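Local structure of iron-regulated ABC transporter siderophore-binding protein SirA (Staphylococcus aureus subsp. aureus, 3MWF) at residues A[167-171]-A[236-240]; A[48-52]-A[229-233]; A[172-178]-A[205-209]; A[210-216]-A[244-250]. The protein binds the ferric siderophore staphyloferrin B and probably delivers it to an ABC transporter for import of iron. All blocks are in the same frame, centred on the assembly; numbering follows the deposited sequence.

Interaction 1: residues A[167-171]-A[236-240]; sequences NFRAD and ALVKK. With SE8 (5-[(2-{[(3S)-5-{[(2S)-2-amino-2-carboxyethyl]amino}-3-carboxy-3-hydroxy-5-oxopentanoyl]amino}ethyl)amino]-2,5-dioxopentanoic acid), chain C.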
# COMPACT_ATOMS: atom_id res chain seq x y z
N ASN A 167 10.64 0.78 -8.38
CA ASN A 167 11.17 0.28 -7.08
C ASN A 167 12.39 -0.57 -7.34
O ASN A 167 12.32 -1.66 -7.96
CB ASN A 167 10.04 -0.52 -6.40
CG ASN A 167 10.52 -1.49 -5.30
OD1 ASN A 167 10.00 -2.61 -5.23
ND2 ASN A 167 11.48 -1.08 -4.46
N PHE A 168 13.54 -0.08 -6.86
CA PHE A 168 14.75 -0.88 -6.96
C PHE A 168 14.81 -1.85 -5.78
O PHE A 168 14.64 -1.43 -4.62
CB PHE A 168 15.99 0.00 -7.01
CG PHE A 168 16.03 0.87 -8.23
CD1 PHE A 168 16.08 0.26 -9.48
CD2 PHE A 168 15.96 2.25 -8.14
CE1 PHE A 168 16.09 1.02 -10.64
CE2 PHE A 168 15.98 3.04 -9.31
CZ PHE A 168 16.03 2.41 -10.57
N ARG A 169 15.01 -3.13 -6.08
CA ARG A 169 15.10 -4.18 -5.03
C ARG A 169 16.51 -4.74 -5.06
O ARG A 169 17.36 -4.25 -5.80
CB ARG A 169 14.08 -5.28 -5.27
CG ARG A 169 12.62 -4.78 -5.25
CD ARG A 169 11.72 -5.75 -4.42
NE ARG A 169 10.59 -4.98 -3.92
CZ ARG A 169 9.97 -5.16 -2.78
NH1 ARG A 169 10.34 -6.13 -1.91
NH2 ARG A 169 8.98 -4.35 -2.52
N ALA A 170 16.77 -5.76 -4.26
CA ALA A 170 18.14 -6.29 -4.15
C ALA A 170 18.63 -7.00 -5.42
O ALA A 170 19.84 -7.01 -5.71
CB ALA A 170 18.22 -7.26 -2.92
N ASP A 171 17.71 -7.61 -6.17
CA ASP A 171 18.08 -8.50 -7.29
C ASP A 171 17.16 -8.33 -8.50
O ASP A 171 17.18 -9.15 -9.43
CB ASP A 171 18.07 -9.97 -6.83
CG ASP A 171 16.70 -10.41 -6.28
OD1 ASP A 171 15.71 -9.62 -6.32
OD2 ASP A 171 16.60 -11.55 -5.76
N ALA A 236 22.70 -3.08 1.23
CA ALA A 236 23.51 -2.45 0.19
C ALA A 236 23.11 -2.87 -1.24
O ALA A 236 23.38 -2.15 -2.21
CB ALA A 236 25.01 -2.75 0.43
N LEU A 237 22.48 -4.03 -1.38
CA LEU A 237 22.20 -4.56 -2.72
C LEU A 237 21.16 -3.71 -3.44
O LEU A 237 21.24 -3.57 -4.67
CB LEU A 237 21.78 -6.01 -2.68
CG LEU A 237 22.87 -6.97 -2.16
CD1 LEU A 237 22.33 -8.40 -2.21
CD2 LEU A 237 24.17 -6.88 -2.96
N VAL A 238 20.22 -3.14 -2.69
CA VAL A 238 19.24 -2.21 -3.31
C VAL A 238 19.95 -1.00 -3.96
O VAL A 238 19.62 -0.60 -5.07
CB VAL A 238 18.20 -1.72 -2.30
CG1 VAL A 238 17.46 -0.51 -2.80
CG2 VAL A 238 17.24 -2.84 -2.03
N LYS A 239 20.92 -0.43 -3.26
CA LYS A 239 21.70 0.66 -3.83
C LYS A 239 22.51 0.25 -5.05
O LYS A 239 22.67 1.04 -5.99
CB LYS A 239 22.62 1.27 -2.76
CG LYS A 239 21.85 1.95 -1.65
CD LYS A 239 21.59 3.43 -2.01
CE LYS A 239 21.04 4.26 -0.83
NZ LYS A 239 21.77 3.99 0.44
N LYS A 240 23.04 -0.98 -5.04
CA LYS A 240 23.78 -1.50 -6.19
C LYS A 240 22.83 -1.63 -7.40
O LYS A 240 23.17 -1.25 -8.53
CB LYS A 240 24.39 -2.84 -5.86
CG LYS A 240 25.21 -3.43 -6.96
CD LYS A 240 26.04 -4.61 -6.43
CE LYS A 240 26.57 -5.47 -7.58
NZ LYS A 240 27.32 -6.66 -7.07
C1 SE8 C . 7.04 -10.25 0.60
C2 SE8 C . 8.16 -9.33 0.22
C3 SE8 C . 8.33 -8.22 1.26
N4 SE8 C . 7.19 -7.32 1.31
C5 SE8 C . 7.15 -6.19 0.62
C6 SE8 C . 5.85 -5.43 0.63
C7 SE8 C . 4.89 -5.98 -0.43
C8 SE8 C . 3.53 -5.28 -0.24
C9 SE8 C . 2.52 -5.55 -1.36
N10 SE8 C . 2.52 -6.76 -1.91
C11 SE8 C . 1.55 -7.05 -2.94
C12 SE8 C . 0.64 -8.19 -2.52
N13 SE8 C . -0.03 -8.80 -3.66
C14 SE8 C . 0.53 -9.77 -4.45
C15 SE8 C . 1.71 -10.54 -3.95
C16 SE8 C . 2.86 -9.60 -4.22
C17 SE8 C . 4.00 -9.68 -3.25
C18 SE8 C . 5.28 -9.93 -3.90
O19 SE8 C . 7.23 -11.07 1.54
O20 SE8 C . 5.98 -10.20 -0.06
N21 SE8 C . 7.88 -8.76 -1.11
O22 SE8 C . 8.09 -5.76 -0.02
C23 SE8 C . 5.47 -5.78 -1.82
O24 SE8 C . 5.44 -4.64 -2.34
O25 SE8 C . 5.94 -6.76 -2.44
O26 SE8 C . 4.77 -7.40 -0.24
O27 SE8 C . 1.74 -4.67 -1.69
O28 SE8 C . 0.12 -10.01 -5.58
O29 SE8 C . 3.90 -9.41 -2.05
O30 SE8 C . 6.30 -9.55 -3.33
O31 SE8 C . 5.32 -10.48 -5.03
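V238 holds its two methyls against the turn at F168–A170: chi1 of 164° sends CG1 opposite its own backbone N, where it meets F168 O at 3.5 Å, and leaves CG2 opposite the carbonyl carbon, beside R169 C and 3.7 Å from A170 N. R169 starts out away from the helix and bends at CG (chi2 -136°), which carries its guanidinium from the turn into the siderophore pocket. One position earlier, L237 packs its CB 3.8 Å from A170 CB, so helix 236-246 lies on the last strand residue, F168, and the loop that follows it. No hydrogen bond joins the two segments directly; T241 OG1, further along the same helix, lies within hydrogen-bonding reach of R169 O and L237 O, which would have to share its one proton.

On the pocket side the guanidinium is gripped along its edge. R169 NE donates to N167 OD1 at 2.8 Å, a fairly straight bond (162°) that lies in both the amide and guanidinium planes and uses a lone pair of the oxygen. N167 ND2 is itself tied to V226 O and S228 O, which fixes the amide that positions the arginine. NH1 and NH2 converge on one siderophore amide oxygen: SE8 O22 is 3.0 Å from both R169 NH1 and R169 NH2. D229 accepts A170 N through OD2 and lies at long, weak ion-pair range of NH1. Helix packing thus backs a turn whose arginine points a fixed cationic fork, about 5 Å from the iron, at a ligand whose carboxylates would probably suit its charge.

Interaction 2: residues A[48-52]-A[229-233]; sequences SWTQK and DPNAK. With SE8 (5-[(2-{[(3S)-5-{[(2S)-2-amino-2-carboxyethyl]amino}-3-carboxy-3-hydroxy-5-oxopentanoyl]amino}ethyl)amino]-2,5-dioxopentanoic acid), chain C.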
# COMPACT_ATOMS: atom_id res chain seq x y z
N SER A 48 5.86 -4.97 11.44
CA SER A 48 6.11 -4.09 10.32
C SER A 48 7.21 -4.64 9.43
O SER A 48 8.09 -5.38 9.87
CB SER A 48 6.48 -2.69 10.83
OG SER A 48 7.56 -2.78 11.77
N TRP A 49 7.20 -4.25 8.15
CA TRP A 49 8.18 -4.76 7.24
C TRP A 49 9.58 -4.21 7.52
O TRP A 49 10.60 -4.90 7.29
CB TRP A 49 7.82 -4.37 5.81
CG TRP A 49 6.66 -5.11 5.19
CD1 TRP A 49 5.47 -4.56 4.81
CD2 TRP A 49 6.60 -6.50 4.86
NE1 TRP A 49 4.64 -5.54 4.27
CE2 TRP A 49 5.32 -6.73 4.27
CE3 TRP A 49 7.50 -7.56 4.98
CZ2 TRP A 49 4.91 -7.99 3.81
CZ3 TRP A 49 7.09 -8.84 4.54
CH2 TRP A 49 5.81 -9.04 3.95
N THR A 50 9.62 -2.97 7.95
CA THR A 50 10.90 -2.33 8.37
C THR A 50 10.59 -1.63 9.68
O THR A 50 9.44 -1.63 10.12
CB THR A 50 11.41 -1.29 7.34
OG1 THR A 50 10.44 -0.24 7.22
CG2 THR A 50 11.71 -1.94 5.98
N GLN A 51 11.62 -1.04 10.31
CA GLN A 51 11.42 -0.45 11.65
C GLN A 51 10.76 -1.45 12.60
O GLN A 51 9.94 -1.07 13.41
CB GLN A 51 10.58 0.82 11.58
CG GLN A 51 11.20 1.89 10.66
CD GLN A 51 10.42 3.17 10.62
OE1 GLN A 51 9.23 3.21 10.93
NE2 GLN A 51 11.10 4.26 10.23
N LYS A 52 11.17 -2.72 12.51
CA LYS A 52 10.49 -3.76 13.28
C LYS A 52 10.58 -3.49 14.77
O LYS A 52 11.61 -2.98 15.24
CB LYS A 52 11.14 -5.12 13.00
CG LYS A 52 11.05 -5.58 11.56
CD LYS A 52 11.54 -7.02 11.43
CE LYS A 52 11.39 -7.49 10.00
NZ LYS A 52 11.40 -9.00 9.92
N ASP A 229 13.42 -3.21 -0.18
CA ASP A 229 13.41 -4.67 -0.26
C ASP A 229 13.55 -5.20 1.18
O ASP A 229 14.67 -5.50 1.65
CB ASP A 229 14.54 -5.20 -1.18
CG ASP A 229 14.40 -6.69 -1.49
OD1 ASP A 229 13.67 -7.40 -0.78
OD2 ASP A 229 15.07 -7.18 -2.43
N PRO A 230 12.40 -5.29 1.89
CA PRO A 230 12.46 -5.48 3.35
C PRO A 230 13.18 -6.73 3.77
O PRO A 230 13.89 -6.73 4.79
CB PRO A 230 10.98 -5.61 3.73
CG PRO A 230 10.33 -4.60 2.78
CD PRO A 230 11.06 -4.86 1.45
N ASN A 231 12.97 -7.80 3.02
CA ASN A 231 13.57 -9.07 3.41
C ASN A 231 14.95 -9.41 2.82
O ASN A 231 15.49 -10.51 3.08
CB ASN A 231 12.52 -10.16 3.27
CG ASN A 231 11.50 -10.09 4.41
OD1 ASN A 231 10.43 -10.70 4.34
ND2 ASN A 231 11.83 -9.35 5.47
N ALA A 232 15.53 -8.47 2.09
CA ALA A 232 16.92 -8.62 1.62
C ALA A 232 17.83 -8.81 2.83
O ALA A 232 17.70 -8.09 3.81
CB ALA A 232 17.39 -7.40 0.81
N LYS A 233 18.75 -9.75 2.74
CA LYS A 233 19.74 -9.93 3.81
C LYS A 233 20.80 -8.84 3.83
O LYS A 233 21.35 -8.53 4.89
CB LYS A 233 20.36 -11.33 3.74
CG LYS A 233 19.31 -12.40 4.07
CD LYS A 233 19.85 -13.77 4.30
CE LYS A 233 18.87 -14.57 5.19
NZ LYS A 233 19.21 -14.56 6.70
C1 SE8 C . 7.04 -10.25 0.60
C2 SE8 C . 8.16 -9.33 0.22
C3 SE8 C . 8.33 -8.22 1.26
N4 SE8 C . 7.19 -7.32 1.31
C5 SE8 C . 7.15 -6.19 0.62
C6 SE8 C . 5.85 -5.43 0.63
C7 SE8 C . 4.89 -5.98 -0.43
C8 SE8 C . 3.53 -5.28 -0.24
C9 SE8 C . 2.52 -5.55 -1.36
N10 SE8 C . 2.52 -6.76 -1.91
C11 SE8 C . 1.55 -7.05 -2.94
C12 SE8 C . 0.64 -8.19 -2.52
N13 SE8 C . -0.03 -8.80 -3.66
C14 SE8 C . 0.53 -9.77 -4.45
C15 SE8 C . 1.71 -10.54 -3.95
C16 SE8 C . 2.86 -9.60 -4.22
C17 SE8 C . 4.00 -9.68 -3.25
C18 SE8 C . 5.28 -9.93 -3.90
O19 SE8 C . 7.23 -11.07 1.54
O20 SE8 C . 5.98 -10.20 -0.06
N21 SE8 C . 7.88 -8.76 -1.11
O22 SE8 C . 8.09 -5.76 -0.02
C23 SE8 C . 5.47 -5.78 -1.82
O24 SE8 C . 5.44 -4.64 -2.34
O25 SE8 C . 5.94 -6.76 -2.44
O26 SE8 C . 4.77 -7.40 -0.24
O27 SE8 C . 1.74 -4.67 -1.69
O28 SE8 C . 0.12 -10.01 -5.58
O29 SE8 C . 3.90 -9.41 -2.05
O30 SE8 C . 6.30 -9.55 -3.33
O31 SE8 C . 5.32 -10.48 -5.03
O HOH W 1 10.39 -7.90 7.14
O HOH W 2 13.23 -5.38 7.32
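W49 leans on P230 with its first side-chain carbon: W49 CB is 3.9 Å from P230 CG, with P230 CB next to it. Beyond CG the indole runs out over the siderophore. NE1 lies near SE8 C6, and SE8 N4 lies over one face of the indole, above the middle of its six-membered ring; CZ2 and CH2 come nearest, W49 CH2 being 3.4 Å from SE8 N4. At the ring edge, W49 CZ3 has N231 OD1 near its plane at 3.8 Å. P230 reaches the ligand too, P230 CD lying 3.4 Å from SE8 O22.

The W49 carbonyl supplies the polar half of the contact. One water donates to W49 O at 3.0 Å and accepts from N231 ND2 at 2.6 Å; a second donates to W49 O at 2.7 Å and to P230 O at 2.9 Å. P230 and N231 are the central residues of a type I turn, D229–A232, whose apex faces the loop. The K52 amine is salt-bridged to E47.

The loops belong to the two lobes of the binding protein and meet at the cleft mouth. Joined by apolar carbons and water bridges, without a direct hydrogen bond, they make a seam consistent with closure around the ligand.

Interaction 3: residues A[172-178]-A[205-209]; sequences HTRIYAG and DIIQL. With SE8 (5-[(2-{[(3S)-5-{[(2S)-2-amino-2-carboxyethyl]amino}-3-carboxy-3-hydroxy-5-oxopentanoyl]amino}ethyl)amino]-2,5-dioxopentanoic acid), chain C.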
# COMPACT_ATOMS: atom_id res chain seq x y z
N HIS A 172 16.35 -7.26 -8.49
CA HIS A 172 15.46 -6.95 -9.62
C HIS A 172 14.86 -5.57 -9.42
O HIS A 172 15.14 -4.92 -8.42
CB HIS A 172 14.34 -8.02 -9.81
CG HIS A 172 13.26 -8.01 -8.77
ND1 HIS A 172 13.44 -8.52 -7.50
CD2 HIS A 172 11.97 -7.58 -8.82
CE1 HIS A 172 12.32 -8.40 -6.81
NE2 HIS A 172 11.40 -7.84 -7.59
N THR A 173 14.04 -5.14 -10.37
CA THR A 173 13.41 -3.85 -10.27
C THR A 173 11.92 -4.05 -10.52
O THR A 173 11.54 -4.94 -11.29
CB THR A 173 14.01 -2.86 -11.29
OG1 THR A 173 15.40 -2.64 -10.97
CG2 THR A 173 13.27 -1.52 -11.29
N ARG A 174 11.08 -3.29 -9.85
CA ARG A 174 9.63 -3.38 -10.07
C ARG A 174 9.02 -2.08 -10.56
O ARG A 174 9.54 -1.01 -10.30
CB ARG A 174 8.93 -3.77 -8.76
CG ARG A 174 9.24 -5.23 -8.33
CD ARG A 174 8.61 -5.46 -6.97
NE ARG A 174 8.92 -6.81 -6.49
CZ ARG A 174 8.24 -7.39 -5.51
NH1 ARG A 174 7.29 -6.71 -4.87
NH2 ARG A 174 8.56 -8.64 -5.12
N ILE A 175 7.90 -2.18 -11.27
CA ILE A 175 7.08 -0.97 -11.49
C ILE A 175 5.78 -1.21 -10.76
O ILE A 175 5.11 -2.22 -11.01
CB ILE A 175 6.76 -0.74 -13.00
CG1 ILE A 175 8.07 -0.66 -13.79
CG2 ILE A 175 5.87 0.52 -13.15
CD1 ILE A 175 7.83 -0.65 -15.38
N TYR A 176 5.41 -0.30 -9.84
CA TYR A 176 4.13 -0.39 -9.14
C TYR A 176 3.14 0.39 -9.98
O TYR A 176 2.85 1.54 -9.71
CB TYR A 176 4.24 0.14 -7.68
CG TYR A 176 4.88 -0.87 -6.79
CD1 TYR A 176 6.24 -1.17 -6.92
CD2 TYR A 176 4.12 -1.57 -5.84
CE1 TYR A 176 6.84 -2.17 -6.13
CE2 TYR A 176 4.70 -2.55 -5.04
CZ TYR A 176 6.06 -2.85 -5.19
OH TYR A 176 6.68 -3.82 -4.43
N ALA A 177 2.67 -0.27 -11.05
CA ALA A 177 1.73 0.32 -12.01
C ALA A 177 0.39 0.52 -11.34
O ALA A 177 -0.18 1.62 -11.35
CB ALA A 177 1.62 -0.59 -13.26
N GLY A 178 -0.08 -0.57 -10.73
CA GLY A 178 -1.10 -0.55 -9.71
C GLY A 178 -0.39 -0.69 -8.37
O GLY A 178 0.60 0.00 -8.08
N ASP A 205 -0.58 -5.66 -11.63
CA ASP A 205 -0.53 -4.57 -10.65
C ASP A 205 0.95 -4.18 -10.44
O ASP A 205 1.33 -3.00 -10.53
CB ASP A 205 -1.04 -5.03 -9.26
CG ASP A 205 -2.48 -5.50 -9.24
OD1 ASP A 205 -3.39 -4.80 -9.75
OD2 ASP A 205 -2.71 -6.58 -8.64
N ILE A 206 1.78 -5.18 -10.15
CA ILE A 206 3.17 -4.93 -9.79
C ILE A 206 3.98 -5.73 -10.78
O ILE A 206 3.83 -6.96 -10.85
CB ILE A 206 3.45 -5.38 -8.34
CG1 ILE A 206 2.60 -4.55 -7.38
CG2 ILE A 206 4.99 -5.27 -8.02
CD1 ILE A 206 2.44 -5.12 -5.95
N ILE A 207 4.78 -5.05 -11.59
CA ILE A 207 5.55 -5.68 -12.65
C ILE A 207 6.98 -5.92 -12.21
O ILE A 207 7.67 -4.97 -11.85
CB ILE A 207 5.54 -4.80 -13.91
CG1 ILE A 207 4.09 -4.55 -14.32
CG2 ILE A 207 6.35 -5.44 -15.03
CD1 ILE A 207 3.92 -3.39 -15.19
N GLN A 208 7.41 -7.18 -12.21
CA GLN A 208 8.79 -7.47 -11.85
C GLN A 208 9.58 -7.45 -13.13
O GLN A 208 9.13 -8.04 -14.14
CB GLN A 208 8.90 -8.85 -11.21
CG GLN A 208 8.21 -8.90 -9.92
CD GLN A 208 8.70 -10.07 -9.05
OE1 GLN A 208 8.44 -10.08 -7.86
NE2 GLN A 208 9.43 -11.05 -9.66
N LEU A 209 10.68 -6.72 -13.14
CA LEU A 209 11.56 -6.68 -14.29
C LEU A 209 12.93 -7.21 -13.96
O LEU A 209 13.52 -6.87 -12.91
CB LEU A 209 11.71 -5.25 -14.79
CG LEU A 209 10.40 -4.61 -15.21
CD1 LEU A 209 10.67 -3.18 -15.59
CD2 LEU A 209 9.77 -5.41 -16.38
C1 SE8 C . 7.04 -10.25 0.60
C2 SE8 C . 8.16 -9.33 0.22
C3 SE8 C . 8.33 -8.22 1.26
N4 SE8 C . 7.19 -7.32 1.31
C5 SE8 C . 7.15 -6.19 0.62
C6 SE8 C . 5.85 -5.43 0.63
C7 SE8 C . 4.89 -5.98 -0.43
C8 SE8 C . 3.53 -5.28 -0.24
C9 SE8 C . 2.52 -5.55 -1.36
N10 SE8 C . 2.52 -6.76 -1.91
C11 SE8 C . 1.55 -7.05 -2.94
C12 SE8 C . 0.64 -8.19 -2.52
N13 SE8 C . -0.03 -8.80 -3.66
C14 SE8 C . 0.53 -9.77 -4.45
C15 SE8 C . 1.71 -10.54 -3.95
C16 SE8 C . 2.86 -9.60 -4.22
C17 SE8 C . 4.00 -9.68 -3.25
C18 SE8 C . 5.28 -9.93 -3.90
O19 SE8 C . 7.23 -11.07 1.54
O20 SE8 C . 5.98 -10.20 -0.06
N21 SE8 C . 7.88 -8.76 -1.11
O22 SE8 C . 8.09 -5.76 -0.02
C23 SE8 C . 5.47 -5.78 -1.82
O24 SE8 C . 5.44 -4.64 -2.34
O25 SE8 C . 5.94 -6.76 -2.44
O26 SE8 C . 4.77 -7.40 -0.24
O27 SE8 C . 1.74 -4.67 -1.69
O28 SE8 C . 0.12 -10.01 -5.58
O29 SE8 C . 3.90 -9.41 -2.05
O30 SE8 C . 6.30 -9.55 -3.33
O31 SE8 C . 5.32 -10.48 -5.03
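Strands 173-176 and 206-209 form the antiparallel edge pair of the mixed five-stranded sheet in one lobe of this periplasmic-binding-protein fold. Backbone bonds come first: T173 and L209 are a hydrogen-bonded pair, with L209 N 2.7 Å from T173 O, and I175 and I207 the next, with I175 N 2.9 Å from I207 O. G178 N donates to D205 O.

Apolar contacts use both faces. I175 CD1 packs on L209 CD1 on one; on the other, I206 CG2 sits over the Y176 ring in a CH-pi contact, 4.0 Å from its centroid, and I206 CD1 touches the siderophore.

Polar contacts gather on that second face. With CG opposite the carbonyl carbon (chi1 -69°), R174 runs straight to NE alongside Q208, the two flat ends about 30° apart. R174 NE donates to H172 NE2 at 2.9 Å, in both planes, which fixes the guanidinium's rotation. Two ligand carboxylates follow: R174 NH1 reaches SE8 O25 at 2.8 Å and R174 NH2 reaches SE8 O30 at 3.0 Å. NH1 also donates to the Y176 hydroxyl, and Y176 OH in turn donates to SE8 O24, 2.6 Å away at the edge of the tyrosine ring.

Interaction 4: residues A[210-216]-A[244-250]; sequences TSKESIP and EWTSSKE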
# COMPACT_ATOMS: atom_id res chain seq x y z
N THR A 210 13.47 -7.99 -14.87
CA THR A 210 14.74 -8.66 -14.62
C THR A 210 15.82 -8.13 -15.55
O THR A 210 17.00 -8.41 -15.34
CB THR A 210 14.60 -10.19 -14.78
OG1 THR A 210 14.17 -10.50 -16.11
CG2 THR A 210 13.53 -10.74 -13.83
N SER A 211 15.42 -7.39 -16.60
CA SER A 211 16.37 -6.92 -17.61
C SER A 211 16.31 -5.41 -17.78
O SER A 211 15.23 -4.85 -17.87
CB SER A 211 16.08 -7.57 -18.96
OG SER A 211 16.93 -7.06 -19.98
N LYS A 212 17.48 -4.77 -17.84
CA LYS A 212 17.54 -3.33 -18.10
C LYS A 212 16.93 -2.98 -19.45
O LYS A 212 16.50 -1.85 -19.66
CB LYS A 212 18.98 -2.81 -18.02
CG LYS A 212 19.61 -3.02 -16.65
CD LYS A 212 21.00 -2.39 -16.63
CE LYS A 212 21.86 -3.01 -15.55
NZ LYS A 212 22.03 -4.48 -15.76
N GLU A 213 16.89 -3.95 -20.35
CA GLU A 213 16.22 -3.77 -21.64
C GLU A 213 14.74 -3.42 -21.48
O GLU A 213 14.14 -2.86 -22.40
CB GLU A 213 16.35 -5.03 -22.51
CG GLU A 213 17.72 -5.22 -23.13
CD GLU A 213 17.64 -5.93 -24.47
OE1 GLU A 213 18.72 -6.20 -25.04
OE2 GLU A 213 16.51 -6.19 -24.98
N SER A 214 14.15 -3.74 -20.33
CA SER A 214 12.74 -3.41 -20.07
C SER A 214 12.51 -2.00 -19.53
O SER A 214 11.39 -1.58 -19.34
CB SER A 214 12.11 -4.45 -19.13
OG SER A 214 12.31 -5.75 -19.67
N ILE A 215 13.59 -1.27 -19.29
CA ILE A 215 13.48 0.08 -18.73
C ILE A 215 12.48 0.99 -19.49
O ILE A 215 11.74 1.75 -18.85
CB ILE A 215 14.87 0.71 -18.54
CG1 ILE A 215 15.50 0.12 -17.26
CG2 ILE A 215 14.75 2.24 -18.45
CD1 ILE A 215 17.01 0.41 -17.12
N PRO A 216 12.41 0.89 -20.83
CA PRO A 216 11.41 1.73 -21.50
C PRO A 216 9.97 1.62 -21.02
O PRO A 216 9.20 2.55 -21.21
CB PRO A 216 11.55 1.31 -22.97
CG PRO A 216 13.02 1.02 -23.09
CD PRO A 216 13.32 0.27 -21.81
N GLU A 244 23.27 0.44 -10.94
CA GLU A 244 23.38 -0.25 -12.23
C GLU A 244 22.28 0.15 -13.21
O GLU A 244 22.55 0.43 -14.39
CB GLU A 244 23.40 -1.76 -12.01
CG GLU A 244 24.74 -2.17 -11.38
CD GLU A 244 24.80 -3.57 -10.83
OE1 GLU A 244 23.76 -4.27 -10.78
OE2 GLU A 244 25.91 -3.97 -10.43
N TRP A 245 21.04 0.17 -12.72
CA TRP A 245 19.90 0.51 -13.58
C TRP A 245 19.90 1.98 -14.00
O TRP A 245 19.64 2.28 -15.17
CB TRP A 245 18.56 0.10 -12.96
CG TRP A 245 18.33 -1.40 -12.99
CD1 TRP A 245 19.12 -2.36 -12.43
CD2 TRP A 245 17.24 -2.09 -13.63
NE1 TRP A 245 18.59 -3.63 -12.67
CE2 TRP A 245 17.45 -3.49 -13.42
CE3 TRP A 245 16.11 -1.68 -14.37
CZ2 TRP A 245 16.56 -4.47 -13.90
CZ3 TRP A 245 15.23 -2.67 -14.87
CH2 TRP A 245 15.47 -4.05 -14.62
N THR A 246 20.21 2.88 -13.07
CA THR A 246 20.13 4.33 -13.36
C THR A 246 21.34 4.79 -14.19
O THR A 246 21.30 5.88 -14.76
CB THR A 246 19.93 5.23 -12.12
OG1 THR A 246 21.05 5.10 -11.22
CG2 THR A 246 18.58 4.91 -11.40
N SER A 247 22.36 3.94 -14.27
CA SER A 247 23.58 4.19 -15.05
C SER A 247 23.45 3.75 -16.51
O SER A 247 24.34 4.03 -17.33
CB SER A 247 24.76 3.42 -14.44
OG SER A 247 25.18 4.09 -13.28
N SER A 248 22.36 3.06 -16.84
CA SER A 248 22.18 2.48 -18.17
C SER A 248 21.76 3.54 -19.19
O SER A 248 21.11 4.54 -18.85
CB SER A 248 21.15 1.35 -18.16
OG SER A 248 19.89 1.91 -17.82
N LYS A 249 22.09 3.29 -20.45
CA LYS A 249 21.62 4.18 -21.53
C LYS A 249 20.09 4.22 -21.60
O LYS A 249 19.51 5.26 -21.93
CB LYS A 249 22.22 3.78 -22.89
CG LYS A 249 21.87 2.37 -23.37
CD LYS A 249 21.51 2.30 -24.87
CE LYS A 249 22.66 2.67 -25.82
NZ LYS A 249 22.16 2.72 -27.24
N GLU A 250 19.46 3.09 -21.26
CA GLU A 250 17.98 3.04 -21.25
C GLU A 250 17.38 4.03 -20.26
O GLU A 250 16.44 4.74 -20.57
CB GLU A 250 17.46 1.62 -20.96
CG GLU A 250 17.74 0.58 -22.05
CD GLU A 250 19.12 -0.09 -21.98
OE1 GLU A 250 19.94 0.23 -21.08
OE2 GLU A 250 19.37 -0.98 -22.82
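K212 and I215 belong to a short 3-10 turn that sits against the junction between helices 236-246 and 249-253, its backbone nearest W245 at K212 (6.4 Å between CA atoms) and nearest E250 at I215 (5.9 Å). An ST turn opens the 3-10 segment, S211 OG accepting from E213 N. Across from it, S248 takes the N-cap position of the second helix. Its chi1 of 65° turns the hydroxyl back toward the preceding helix, where S248 OG donates to W245 O at 2.7 Å; S248 OG itself accepts from W251 N, so one side chain ties W245 to the start of the following helical turn.

W245 is the main side chain of the contact. K212 CG lies over the middle of the five-membered ring, 3.9 Å from its centroid and 11° off the normal, a CH-pi contact. The chain continues past the indole, bringing K212 CE to 3.7 Å from E244 O; the amine is so far from the ring that any cation-pi attraction is weak. The benzene part of the indole meets two other residues: W245 CH2 approaches S211 O at 3.4 Å, and W245 CE3 touches I215 CG1 at 3.5 Å. I215 also sets CD1 beside the capping S248 OG, while its CB packs on E250 CB. E250 bends at CG, and that carbon lies near K212 O.

With no hydrogen bond crossing the interface, the 3-10 turn and the helix junction each satisfy much of their own backbone and meet through carbon: the aliphatic part of a lysine, an isoleucine and the flat indole.

How the interactions relate
Interactions 1 and 3 are the buried pair and share a sheet: strands 163-168 and 173-176 are neighbours in it, joined by N167 O and R174 N. Interaction 1 is a helix-on-turn contact without hydrogen bonds across it, whereas interaction 3 is regular strand pairing. Interaction 2 lies at the surface, bridged by water, and meets interaction 1 through D229. These three all touch the siderophore: arginines and a tyrosine reach it from interactions 1 and 3, an indole and a proline from interaction 2. Interaction 4, partly buried and about 25 Å from interaction 2 between centres, uses the far end of helix 236-246; its W245 packs on F168, T173 and L209, backing the sheet.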